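Local coordinates for aerobactin synthase IucA (Klebsiella pneumoniae subsp. pneumoniae, PDB 5JM8), which acts as an ATP-dependent ligase of the NIS synthetase family, probably coupling citrate to acetylated hydroxylysine in the assembly of the siderophore aerobactin, at residues A[49-53]-A[65-71]; A[298-302]-A[466-471]; A[394-399]-A[502-506]; A[205-209]-A[256-260]. The contacts are given in a common frame with arbitrary orientation. Numbering follows the deposited sequence.

In the fold
Interactions 1 and 2 are partly buried, interaction 3 lies at the surface and interaction 4 is buried; no two of them touch, and no helix or strand serves in two. Interaction 1 is a hairpin pairing in the N-terminal antiparallel sheet, on the opposite side of the chain's centre from both 2 and 4. Interaction 2 relies on arginine-glutamate salt bridges and interaction 3 on a histidine-aspartate hydrogen bond beside small apolar contacts, whereas interaction 4 pairs one backbone hydrogen bond with aromatic packing. Interactions 2 and 3 alternate along the chain and both use loops flanking helix 475-500, yet their centres are about 42 Å apart.

Interaction 1 of 4, residues A[49-53]-A[65-71]; sequences ALHFR and FEFPARL
This antiparallel pairing joins the two arms of the hairpin formed by strands 49-54 and 64-72 in the N-terminal five-stranded sheet. The axes of the short strands 49-53 and 69-71 approach to 4.7 Å, their directions at 155°. L50 and L71 form a non-hydrogen-bonded pair, CA-CA 4.8 Å, and L50 CD2 meets L71 CD1 at 3.8 Å. H51 N donates to R70 O (2.8 Å); the return bond, R70 N to H51 O, is weak at 3.3 Å. The second arm is broken by a corner at F67-P68, with a cis peptide before P68; ahead of this corner, E66 N donates to R53 O (2.7 Å). F52, chi1 m, points into this break: its CE1 touches A69 CB (3.4 Å), and its CB lies over the F65 ring, 3.9 Å from the centroid. Helices 14-26 and 82-96 cover these apolar side chains through L20 and L85. On the other face R53 NH1 lies 2.9 Å from E66 OE2, a salt bridge of charges alone, and H51 ND1 is hydrogen-bonded to Q39 OE1.

Interaction 2 of 4, residues A[298-302]-A[466-471]; sequences KRGMR and EAQAEN
Residues 298-302 form a turn within helix 294-306, with R302 N bonded to K298 O at 2.8 Å. Facing it, 466-471 is irregular: a type I beta turn runs from E466 to A469, closed by A469 N to E466 O at 3.0 Å. The nearest CA atoms, R299 with N471 and R302 with E466, are 7.4 Å apart, so side chains span the gap. R299 is nearly extended (chi1 m, chi2 and chi3 t) and meets E470 side-on in a bidentate salt bridge, NE to OE1 at 3.1 Å and NH2 to OE2 at a very short 2.4 Å; its NH1 is hydrogen-bonded to Q449 O. R302 (chi1 and chi2 t, chi3 m) gives NE to E466 OE1 at 2.8 Å, while A469 CB packs over one face of its guanidinium, 3.6 Å from R302 CD. N471 ND2 is hydrogen-bonded to S451 O of strand 451-453. Two arginine-glutamate salt bridges thus join helix 294-306 of the IucA/IucC family region to the loop before helix 475-500 in the FhuF-like region, with the R299 side chain about 9 Å from bound ATP.

Interaction 3 of 4, residues A[394-399]-A[502-506]; sequences AQQAAH and GLDSE
A helix-to-helix connection, with a Schellman motif at one end and a serine N-cap at the other, packs here against the first turns of helix 394-420. Helix 475-500 gives way to G502, whose positive phi (75°) suits glycine and completes the Schellman motif; S505, chi1 p, is the N-cap of helix 506-521, its OG bonded to N508 N. Residues 394-399 are regular helix, with A398 N to A394 O and H399 N to Q395 O both at 2.9 Å. The backbones come closest at Q395 and L503, CA-CA 5.1 Å. Between them L503 (chi1 m, chi2 t) lies against successive turns of the helix: its CD2 is 3.5 Å from A394 CB and its CB 4.1 Å from A398 CB. L498 of helix 475-500 also touches L503. One turn after Q395, H399 (chi1 m) brings the edge of its ring to D504 (chi1 t), and H399 NE2 donates to D504 OD2 at 2.7 Å, nearly linear at 174°. The other oxygen, D504 OD1, receives a weak bond from S505 N at 2.8 Å and a further one from N508 ND2, while L509 packs on H399 and D504. A single carboxylate thus links the start of helix 394-420 to the start of helix 506-521, its two oxygens serving different partners, and the hydrogen bond to H399 requires that NE2 carry a proton.

Interaction 4 of 4, residues A[205-209]-A[256-260]; sequences FAAEN and GAPWL
One backbone hydrogen bond crosses between the last residue of the segment 205-209 and the corner leading into strand 258-261: A257 N donates to N209 O at 2.7 Å, where the CA atoms of N209 and A257 are 5.2 Å apart. G256 precedes it at phi 100°, psi -158°, and its CA lies only 3.0 Å from N209 O; a CB there would clash with that oxygen, and these angles by themselves call for glycine. Within 205-209, N209 (chi1 m) turns its amide back so that ND2 bonds to F205 O at 2.7 Å. The chain bends at G256 and A257 between strand 249-255 and strand 258-261, and the latter pairs with strand 267-269 in an antiparallel sheet of the IucA/IucC family region. The aromatic contact lies beyond the corner, at W259. F205 (chi1 t, chi2 88°) and W259 (chi1 m, chi2 81°) meet rim to rim, CZ to CZ2 at 3.5 Å, with the F205 ring and the six-membered ring of W259 centred 5.6 Å apart and their planes at 33°. Both pack on L179 of strand 177-185 and I277 of strand 275-284, which places the pair in the interior. N209 OD1 approaches W259 CZ2 to 3.1 Å, a polar atom against the indole. On the helix, A207 packs on A207 of the third subunit.

Interaction 1 of 4, residues A[49-53]-A[65-71]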
loop_
_atom_site.group_PDB
_atom_site.type_symbol
_atom_site.label_atom_id
_atom_site.label_comp_id
_atom_site.label_asym_id
_atom_site.label_seq_id
_atom_site.Cartn_x
_atom_site.Cartn_y
_atom_site.Cartn_z
ATOM N N ALA A 49 -13.164 -23.955 -53.041
ATOM C CA ALA A 49 -12.278 -23.975 -51.884
ATOM C C ALA A 49 -12.216 -22.612 -51.202
ATOM O O ALA A 49 -12.545 -21.591 -51.805
ATOM C CB ALA A 49 -10.888 -24.413 -52.303
ATOM N N LEU A 50 -11.787 -22.612 -49.942
ATOM C CA LEU A 50 -11.612 -21.384 -49.174
ATOM C C LEU A 50 -10.138 -21.012 -49.120
ATOM O O LEU A 50 -9.303 -21.835 -48.757
ATOM C CB LEU A 50 -12.170 -21.550 -47.759
ATOM C CG LEU A 50 -13.692 -21.687 -47.666
ATOM C CD1 LEU A 50 -14.110 -22.158 -46.282
ATOM C CD2 LEU A 50 -14.380 -20.371 -48.013
ATOM N N HIS A 51 -9.834 -19.769 -49.480
ATOM C CA HIS A 51 -8.461 -19.275 -49.491
ATOM C C HIS A 51 -8.192 -18.263 -48.381
ATOM O O HIS A 51 -8.737 -17.160 -48.395
ATOM C CB HIS A 51 -8.149 -18.637 -50.841
ATOM C CG HIS A 51 -7.986 -19.622 -51.957
ATOM N ND1 HIS A 51 -6.877 -19.633 -52.770
ATOM C CD2 HIS A 51 -8.784 -20.630 -52.388
ATOM C CE1 HIS A 51 -6.996 -20.601 -53.660
ATOM N NE2 HIS A 51 -8.142 -21.222 -53.452
ATOM N N PHE A 52 -7.338 -18.644 -47.434
ATOM C CA PHE A 52 -6.989 -17.789 -46.302
ATOM C C PHE A 52 -5.599 -17.180 -46.455
ATOM O O PHE A 52 -4.604 -17.900 -46.531
ATOM C CB PHE A 52 -7.053 -18.583 -44.994
ATOM C CG PHE A 52 -8.423 -19.107 -44.667
ATOM C CD1 PHE A 52 -9.349 -18.303 -44.025
ATOM C CD2 PHE A 52 -8.783 -20.401 -44.999
ATOM C CE1 PHE A 52 -10.609 -18.781 -43.719
ATOM C CE2 PHE A 52 -10.044 -20.883 -44.695
ATOM C CZ PHE A 52 -10.957 -20.073 -44.056
ATOM N N ARG A 53 -5.534 -15.852 -46.488
ATOM C CA ARG A 53 -4.255 -15.153 -46.506
ATOM C C ARG A 53 -3.528 -15.409 -45.193
ATOM O O ARG A 53 -4.065 -15.143 -44.120
ATOM C CB ARG A 53 -4.455 -13.652 -46.719
ATOM C CG ARG A 53 -5.116 -13.290 -48.035
ATOM C CD ARG A 53 -5.380 -11.795 -48.123
ATOM N NE ARG A 53 -4.143 -11.020 -48.081
ATOM C CZ ARG A 53 -4.089 -9.692 -48.023
ATOM N NH1 ARG A 53 -5.205 -8.976 -47.996
ATOM N NH2 ARG A 53 -2.913 -9.081 -47.989
ATOM N N PHE A 65 -4.300 -15.814 -39.671
ATOM C CA PHE A 65 -4.881 -15.522 -40.975
ATOM C C PHE A 65 -5.295 -14.057 -41.079
ATOM O O PHE A 65 -5.765 -13.458 -40.108
ATOM C CB PHE A 65 -6.102 -16.414 -41.243
ATOM C CG PHE A 65 -5.782 -17.879 -41.371
ATOM C CD1 PHE A 65 -4.494 -18.316 -41.639
ATOM C CD2 PHE A 65 -6.784 -18.824 -41.226
ATOM C CE1 PHE A 65 -4.215 -19.667 -41.752
ATOM C CE2 PHE A 65 -6.510 -20.173 -41.339
ATOM C CZ PHE A 65 -5.225 -20.595 -41.602
ATOM N N GLU A 66 -5.113 -13.490 -42.268
ATOM C CA GLU A 66 -5.621 -12.163 -42.585
ATOM C C GLU A 66 -6.995 -12.303 -43.234
ATOM O O GLU A 66 -7.165 -13.065 -44.185
ATOM C CB GLU A 66 -4.652 -11.418 -43.507
ATOM C CG GLU A 66 -5.125 -10.035 -43.921
ATOM C CD GLU A 66 -4.089 -9.280 -44.734
ATOM O OE1 GLU A 66 -2.938 -9.761 -44.832
ATOM O OE2 GLU A 66 -4.425 -8.206 -45.276
ATOM N N PHE A 67 -7.970 -11.570 -42.709
ATOM C CA PHE A 67 -9.357 -11.689 -43.149
ATOM C C PHE A 67 -9.775 -10.452 -43.940
ATOM O O PHE A 67 -9.127 -9.410 -43.845
ATOM C CB PHE A 67 -10.262 -11.902 -41.933
ATOM C CG PHE A 67 -10.004 -13.196 -41.214
ATOM C CD1 PHE A 67 -10.522 -14.389 -41.694
ATOM C CD2 PHE A 67 -9.232 -13.223 -40.064
ATOM C CE1 PHE A 67 -10.283 -15.581 -41.037
ATOM C CE2 PHE A 67 -8.990 -14.411 -39.403
ATOM C CZ PHE A 67 -9.516 -15.591 -39.889
ATOM N N PRO A 68 -10.863 -10.556 -44.725
ATOM C CA PRO A 68 -11.781 -11.692 -44.898
ATOM C C PRO A 68 -11.213 -12.857 -45.702
ATOM O O PRO A 68 -10.247 -12.701 -46.452
ATOM C CB PRO A 68 -12.965 -11.066 -45.643
ATOM C CG PRO A 68 -12.372 -9.943 -46.401
ATOM C CD PRO A 68 -11.288 -9.392 -45.522
ATOM N N ALA A 69 -11.832 -14.022 -45.537
ATOM C CA ALA A 69 -11.508 -15.184 -46.348
ATOM C C ALA A 69 -12.022 -14.968 -47.767
ATOM O O ALA A 69 -12.613 -13.932 -48.071
ATOM C CB ALA A 69 -12.109 -16.441 -45.744
ATOM N N ARG A 70 -11.796 -15.951 -48.630
ATOM C CA ARG A 70 -12.165 -15.840 -50.031
ATOM C C ARG A 70 -12.673 -17.186 -50.529
ATOM O O ARG A 70 -11.975 -18.194 -50.430
ATOM C CB ARG A 70 -10.964 -15.364 -50.859
ATOM C CG ARG A 70 -11.197 -15.262 -52.359
ATOM C CD ARG A 70 -12.336 -14.318 -52.695
ATOM N NE ARG A 70 -12.146 -12.979 -52.138
ATOM C CZ ARG A 70 -11.593 -11.959 -52.790
ATOM N NH1 ARG A 70 -11.163 -12.108 -54.037
ATOM N NH2 ARG A 70 -11.469 -10.782 -52.191
ATOM N N LEU A 71 -13.876 -17.181 -51.091
ATOM C CA LEU A 71 -14.472 -18.387 -51.642
ATOM C C LEU A 71 -14.022 -18.551 -53.092
ATOM O O LEU A 71 -14.322 -17.717 -53.945
ATOM C CB LEU A 71 -15.996 -18.315 -51.563
ATOM C CG LEU A 71 -16.769 -19.554 -52.021
ATOM C CD1 LEU A 71 -16.392 -20.769 -51.187
ATOM C CD2 LEU A 71 -18.266 -19.299 -51.956
#

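Interaction 2 of 4, residues A[298-302]-A[466-471]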
loop_
_atom_site.group_PDB
_atom_site.type_symbol
_atom_site.label_atom_id
_atom_site.label_comp_id
_atom_site.label_asym_id
_atom_site.label_seq_id
_atom_site.Cartn_x
_atom_site.Cartn_y
_atom_site.Cartn_z
ATOM N N LYS A 298 -12.547 -35.917 -3.965
ATOM C CA LYS A 298 -11.753 -36.849 -3.166
ATOM C C LYS A 298 -10.317 -36.912 -3.680
ATOM O O LYS A 298 -9.391 -37.196 -2.919
ATOM C CB LYS A 298 -12.377 -38.246 -3.183
ATOM C CG LYS A 298 -13.662 -38.366 -2.383
ATOM C CD LYS A 298 -13.382 -38.572 -0.908
ATOM N N ARG A 299 -10.141 -36.653 -4.974
ATOM C CA ARG A 299 -8.813 -36.610 -5.579
ATOM C C ARG A 299 -7.955 -35.527 -4.948
ATOM O O ARG A 299 -6.757 -35.715 -4.736
ATOM C CB ARG A 299 -8.906 -36.357 -7.083
ATOM C CG ARG A 299 -9.524 -37.481 -7.877
ATOM C CD ARG A 299 -9.509 -37.153 -9.358
ATOM N NE ARG A 299 -10.051 -38.230 -10.180
ATOM C CZ ARG A 299 -10.256 -38.134 -11.489
ATOM N NH1 ARG A 299 -9.969 -37.008 -12.126
ATOM N NH2 ARG A 299 -10.752 -39.162 -12.165
ATOM N N GLY A 300 -8.575 -34.385 -4.665
ATOM C CA GLY A 300 -7.884 -33.278 -4.033
ATOM C C GLY A 300 -7.478 -33.639 -2.621
ATOM O O GLY A 300 -6.362 -33.350 -2.190
ATOM N N MET A 301 -8.394 -34.274 -1.899
ATOM C CA MET A 301 -8.118 -34.742 -0.547
ATOM C C MET A 301 -6.985 -35.759 -0.569
ATOM O O MET A 301 -6.071 -35.711 0.253
ATOM C CB MET A 301 -9.367 -35.372 0.076
ATOM C CG MET A 301 -10.532 -34.414 0.282
ATOM S SD MET A 301 -10.161 -33.028 1.371
ATOM C CE MET A 301 -9.679 -33.864 2.879
ATOM N N ARG A 302 -7.061 -36.679 -1.525
ATOM C CA ARG A 302 -6.067 -37.733 -1.683
ATOM C C ARG A 302 -4.670 -37.152 -1.859
ATOM O O ARG A 302 -3.716 -37.585 -1.213
ATOM C CB ARG A 302 -6.429 -38.617 -2.880
ATOM C CG ARG A 302 -5.454 -39.752 -3.151
ATOM C CD ARG A 302 -5.992 -40.708 -4.202
ATOM N NE ARG A 302 -7.283 -41.270 -3.807
ATOM C CZ ARG A 302 -8.433 -41.065 -4.444
ATOM N NH1 ARG A 302 -8.488 -40.323 -5.545
ATOM N NH2 ARG A 302 -9.543 -41.624 -3.981
ATOM N N GLU A 466 -4.075 -45.346 -0.041
ATOM C CA GLU A 466 -4.748 -45.013 -1.287
ATOM C C GLU A 466 -4.090 -45.719 -2.466
ATOM O O GLU A 466 -4.051 -45.190 -3.574
ATOM C CB GLU A 466 -4.737 -43.501 -1.507
ATOM C CG GLU A 466 -5.355 -42.707 -0.370
ATOM C CD GLU A 466 -6.863 -42.603 -0.488
ATOM O OE1 GLU A 466 -7.403 -42.979 -1.546
ATOM O OE2 GLU A 466 -7.504 -42.143 0.479
ATOM N N ALA A 467 -3.573 -46.917 -2.217
ATOM C CA ALA A 467 -2.911 -47.703 -3.251
ATOM C C ALA A 467 -3.878 -48.097 -4.359
ATOM O O ALA A 467 -3.477 -48.283 -5.507
ATOM C CB ALA A 467 -2.266 -48.939 -2.645
ATOM N N GLN A 468 -5.151 -48.221 -4.007
ATOM C CA GLN A 468 -6.181 -48.589 -4.970
ATOM C C GLN A 468 -6.884 -47.343 -5.489
ATOM O O GLN A 468 -8.043 -47.397 -5.894
ATOM C CB GLN A 468 -7.191 -49.550 -4.343
ATOM N N ALA A 469 -6.179 -46.217 -5.474
ATOM C CA ALA A 469 -6.761 -44.964 -5.943
ATOM C C ALA A 469 -7.377 -45.114 -7.318
ATOM O O ALA A 469 -6.851 -45.817 -8.182
ATOM C CB ALA A 469 -5.715 -43.859 -5.975
ATOM N N GLU A 470 -8.498 -44.434 -7.508
ATOM C CA GLU A 470 -9.206 -44.452 -8.774
ATOM C C GLU A 470 -8.410 -43.726 -9.855
ATOM O O GLU A 470 -8.431 -44.121 -11.024
ATOM C CB GLU A 470 -10.591 -43.825 -8.596
ATOM C CG GLU A 470 -11.174 -43.177 -9.837
ATOM C CD GLU A 470 -10.763 -41.721 -10.008
ATOM O OE1 GLU A 470 -10.643 -40.997 -8.996
ATOM O OE2 GLU A 470 -10.573 -41.305 -11.168
ATOM N N ASN A 471 -7.708 -42.667 -9.461
ATOM C CA ASN A 471 -6.898 -41.896 -10.398
ATOM C C ASN A 471 -5.493 -42.483 -10.518
ATOM O O ASN A 471 -4.494 -41.802 -10.289
ATOM C CB ASN A 471 -6.837 -40.418 -9.984
ATOM C CG ASN A 471 -6.511 -40.228 -8.517
ATOM O OD1 ASN A 471 -6.724 -41.123 -7.702
ATOM N ND2 ASN A 471 -6.005 -39.049 -8.170
#

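Interaction 3 of 4, residues A[394-399]-A[502-506]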
loop_
_atom_site.group_PDB
_atom_site.type_symbol
_atom_site.label_atom_id
_atom_site.label_comp_id
_atom_site.label_asym_id
_atom_site.label_seq_id
_atom_site.Cartn_x
_atom_site.Cartn_y
_atom_site.Cartn_z
ATOM N N ALA A 394 15.866 -8.402 -27.261
ATOM C CA ALA A 394 14.562 -9.017 -27.100
ATOM C C ALA A 394 14.660 -10.522 -27.332
ATOM O O ALA A 394 13.944 -11.299 -26.704
ATOM C CB ALA A 394 13.563 -8.388 -28.045
ATOM N N GLN A 395 15.551 -10.933 -28.231
ATOM C CA GLN A 395 15.758 -12.355 -28.499
ATOM C C GLN A 395 16.470 -13.022 -27.320
ATOM O O GLN A 395 16.143 -14.149 -26.948
ATOM C CB GLN A 395 16.556 -12.566 -29.797
ATOM C CG GLN A 395 16.941 -14.029 -30.053
ATOM C CD GLN A 395 17.416 -14.295 -31.475
ATOM O OE1 GLN A 395 16.702 -14.029 -32.440
ATOM N NE2 GLN A 395 18.618 -14.850 -31.604
ATOM N N GLN A 396 17.443 -12.325 -26.737
ATOM C CA GLN A 396 18.139 -12.819 -25.548
ATOM C C GLN A 396 17.179 -12.927 -24.373
ATOM O O GLN A 396 17.265 -13.855 -23.568
ATOM C CB GLN A 396 19.306 -11.900 -25.180
ATOM C CG GLN A 396 20.555 -12.102 -26.024
ATOM C CD GLN A 396 21.585 -11.005 -25.823
ATOM O OE1 GLN A 396 21.249 -9.883 -25.446
ATOM N NE2 GLN A 396 22.851 -11.327 -26.076
ATOM N N ALA A 397 16.267 -11.966 -24.276
ATOM C CA ALA A 397 15.245 -11.990 -23.242
ATOM C C ALA A 397 14.300 -13.163 -23.483
ATOM O O ALA A 397 13.858 -13.824 -22.543
ATOM C CB ALA A 397 14.483 -10.675 -23.217
ATOM N N ALA A 398 14.012 -13.427 -24.751
ATOM C CA ALA A 398 13.108 -14.505 -25.123
ATOM C C ALA A 398 13.711 -15.859 -24.777
ATOM O O ALA A 398 13.035 -16.732 -24.236
ATOM C CB ALA A 398 12.783 -14.433 -26.600
ATOM N N HIS A 399 14.987 -16.030 -25.103
ATOM C CA HIS A 399 15.704 -17.254 -24.771
ATOM C C HIS A 399 15.783 -17.450 -23.261
ATOM O O HIS A 399 15.535 -18.547 -22.755
ATOM C CB HIS A 399 17.110 -17.223 -25.364
ATOM C CG HIS A 399 17.136 -17.291 -26.859
ATOM N ND1 HIS A 399 18.259 -16.981 -27.597
ATOM C CD2 HIS A 399 16.184 -17.642 -27.755
ATOM C CE1 HIS A 399 17.995 -17.133 -28.881
ATOM N NE2 HIS A 399 16.742 -17.534 -29.005
ATOM N N GLY A 502 8.108 -12.486 -33.732
ATOM C CA GLY A 502 9.340 -12.344 -34.487
ATOM C C GLY A 502 10.573 -12.163 -33.619
ATOM O O GLY A 502 11.559 -11.565 -34.052
ATOM N N LEU A 503 10.524 -12.681 -32.394
ATOM C CA LEU A 503 11.671 -12.635 -31.493
ATOM C C LEU A 503 12.672 -13.733 -31.842
ATOM O O LEU A 503 13.883 -13.544 -31.730
ATOM C CB LEU A 503 11.214 -12.769 -30.039
ATOM C CG LEU A 503 10.307 -11.643 -29.529
ATOM C CD1 LEU A 503 9.825 -11.919 -28.117
ATOM C CD2 LEU A 503 11.023 -10.306 -29.590
ATOM N N ASP A 504 12.150 -14.881 -32.265
ATOM C CA ASP A 504 12.966 -15.982 -32.769
ATOM C C ASP A 504 12.021 -17.038 -33.328
ATOM O O ASP A 504 10.870 -17.116 -32.913
ATOM C CB ASP A 504 13.855 -16.574 -31.669
ATOM C CG ASP A 504 14.955 -17.472 -32.219
ATOM O OD1 ASP A 504 15.144 -17.513 -33.455
ATOM O OD2 ASP A 504 15.642 -18.128 -31.409
ATOM N N SER A 505 12.495 -17.843 -34.273
ATOM C CA SER A 505 11.651 -18.862 -34.897
ATOM C C SER A 505 11.191 -19.893 -33.865
ATOM O O SER A 505 11.881 -20.131 -32.878
ATOM C CB SER A 505 12.405 -19.552 -36.038
ATOM O OG SER A 505 13.623 -20.107 -35.580
ATOM N N GLU A 506 10.018 -20.486 -34.082
ATOM C CA GLU A 506 9.551 -21.564 -33.215
ATOM C C GLU A 506 10.544 -22.714 -33.260
ATOM O O GLU A 506 10.834 -23.336 -32.239
ATOM C CB GLU A 506 8.164 -22.059 -33.631
ATOM C CG GLU A 506 7.083 -20.996 -33.579
ATOM C CD GLU A 506 5.681 -21.564 -33.727
ATOM O OE1 GLU A 506 5.422 -22.671 -33.208
ATOM O OE2 GLU A 506 4.837 -20.901 -34.367
#

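Interaction 4 of 4, residues A[205-209]-A[256-260]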
loop_
_atom_site.group_PDB
_atom_site.type_symbol
_atom_site.label_atom_id
_atom_site.label_comp_id
_atom_site.label_asym_id
_atom_site.label_seq_id
_atom_site.Cartn_x
_atom_site.Cartn_y
_atom_site.Cartn_z
ATOM N N PHE A 205 -13.650 -19.624 7.075
ATOM C CA PHE A 205 -13.975 -19.101 5.753
ATOM C C PHE A 205 -15.064 -18.038 5.839
ATOM O O PHE A 205 -14.951 -16.974 5.234
ATOM C CB PHE A 205 -14.416 -20.239 4.826
ATOM C CG PHE A 205 -14.663 -19.808 3.407
ATOM C CD1 PHE A 205 -13.629 -19.785 2.485
ATOM C CD2 PHE A 205 -15.929 -19.430 2.992
ATOM C CE1 PHE A 205 -13.852 -19.392 1.180
ATOM C CE2 PHE A 205 -16.158 -19.035 1.687
ATOM C CZ PHE A 205 -15.118 -19.015 0.781
ATOM N N ALA A 206 -16.111 -18.329 6.602
ATOM C CA ALA A 206 -17.213 -17.391 6.771
ATOM C C ALA A 206 -16.763 -16.150 7.531
ATOM O O ALA A 206 -17.244 -15.046 7.277
ATOM C CB ALA A 206 -18.364 -18.058 7.494
ATOM N N ALA A 207 -15.834 -16.340 8.460
ATOM C CA ALA A 207 -15.359 -15.251 9.303
ATOM C C ALA A 207 -14.527 -14.244 8.520
ATOM O O ALA A 207 -14.655 -13.039 8.720
ATOM C CB ALA A 207 -14.550 -15.804 10.461
ATOM N N GLU A 208 -13.675 -14.737 7.627
ATOM C CA GLU A 208 -12.762 -13.865 6.901
ATOM C C GLU A 208 -13.335 -13.398 5.562
ATOM O O GLU A 208 -12.675 -12.652 4.836
ATOM C CB GLU A 208 -11.418 -14.573 6.681
ATOM C CG GLU A 208 -11.456 -15.752 5.727
ATOM C CD GLU A 208 -10.123 -16.477 5.649
ATOM O OE1 GLU A 208 -9.222 -16.152 6.452
ATOM O OE2 GLU A 208 -9.974 -17.364 4.780
ATOM N N ASN A 209 -14.556 -13.823 5.241
ATOM C CA ASN A 209 -15.201 -13.435 3.985
ATOM C C ASN A 209 -16.529 -12.712 4.177
ATOM O O ASN A 209 -16.847 -11.787 3.430
ATOM C CB ASN A 209 -15.421 -14.661 3.104
ATOM C CG ASN A 209 -14.136 -15.168 2.491
ATOM O OD1 ASN A 209 -13.542 -14.506 1.640
ATOM N ND2 ASN A 209 -13.697 -16.346 2.918
ATOM N N GLY A 256 -20.546 -10.016 1.970
ATOM C CA GLY A 256 -19.134 -10.164 2.259
ATOM C C GLY A 256 -18.179 -9.669 1.194
ATOM O O GLY A 256 -18.520 -8.827 0.362
ATOM N N ALA A 257 -16.966 -10.210 1.237
ATOM C CA ALA A 257 -15.873 -9.755 0.389
ATOM C C ALA A 257 -16.152 -10.030 -1.085
ATOM O O ALA A 257 -16.927 -10.924 -1.414
ATOM C CB ALA A 257 -14.578 -10.428 0.815
ATOM N N PRO A 258 -15.517 -9.253 -1.978
ATOM C CA PRO A 258 -15.700 -9.447 -3.420
ATOM C C PRO A 258 -14.903 -10.631 -3.956
ATOM O O PRO A 258 -13.747 -10.812 -3.574
ATOM C CB PRO A 258 -15.187 -8.136 -4.011
ATOM C CG PRO A 258 -14.149 -7.687 -3.051
ATOM C CD PRO A 258 -14.625 -8.116 -1.689
ATOM N N TRP A 259 -15.520 -11.417 -4.833
ATOM C CA TRP A 259 -14.864 -12.571 -5.438
ATOM C C TRP A 259 -14.766 -12.413 -6.948
ATOM O O TRP A 259 -15.678 -11.889 -7.583
ATOM C CB TRP A 259 -15.619 -13.850 -5.095
ATOM C CG TRP A 259 -15.464 -14.243 -3.674
ATOM C CD1 TRP A 259 -16.141 -13.736 -2.605
ATOM C CD2 TRP A 259 -14.569 -15.228 -3.153
ATOM N NE1 TRP A 259 -15.724 -14.349 -1.449
ATOM C CE2 TRP A 259 -14.756 -15.267 -1.760
ATOM C CE3 TRP A 259 -13.621 -16.076 -3.732
ATOM C CZ2 TRP A 259 -14.036 -16.126 -0.938
ATOM C CZ3 TRP A 259 -12.910 -16.927 -2.915
ATOM C CH2 TRP A 259 -13.119 -16.947 -1.534
ATOM N N LEU A 260 -13.656 -12.879 -7.512
ATOM C CA LEU A 260 -13.397 -12.763 -8.942
ATOM C C LEU A 260 -13.478 -14.124 -9.626
ATOM O O LEU A 260 -12.730 -15.035 -9.270
ATOM C CB LEU A 260 -12.013 -12.154 -9.188
ATOM C CG LEU A 260 -11.839 -10.638 -9.075
ATOM C CD1 LEU A 260 -12.086 -10.134 -7.660
ATOM C CD2 LEU A 260 -10.444 -10.260 -9.542
#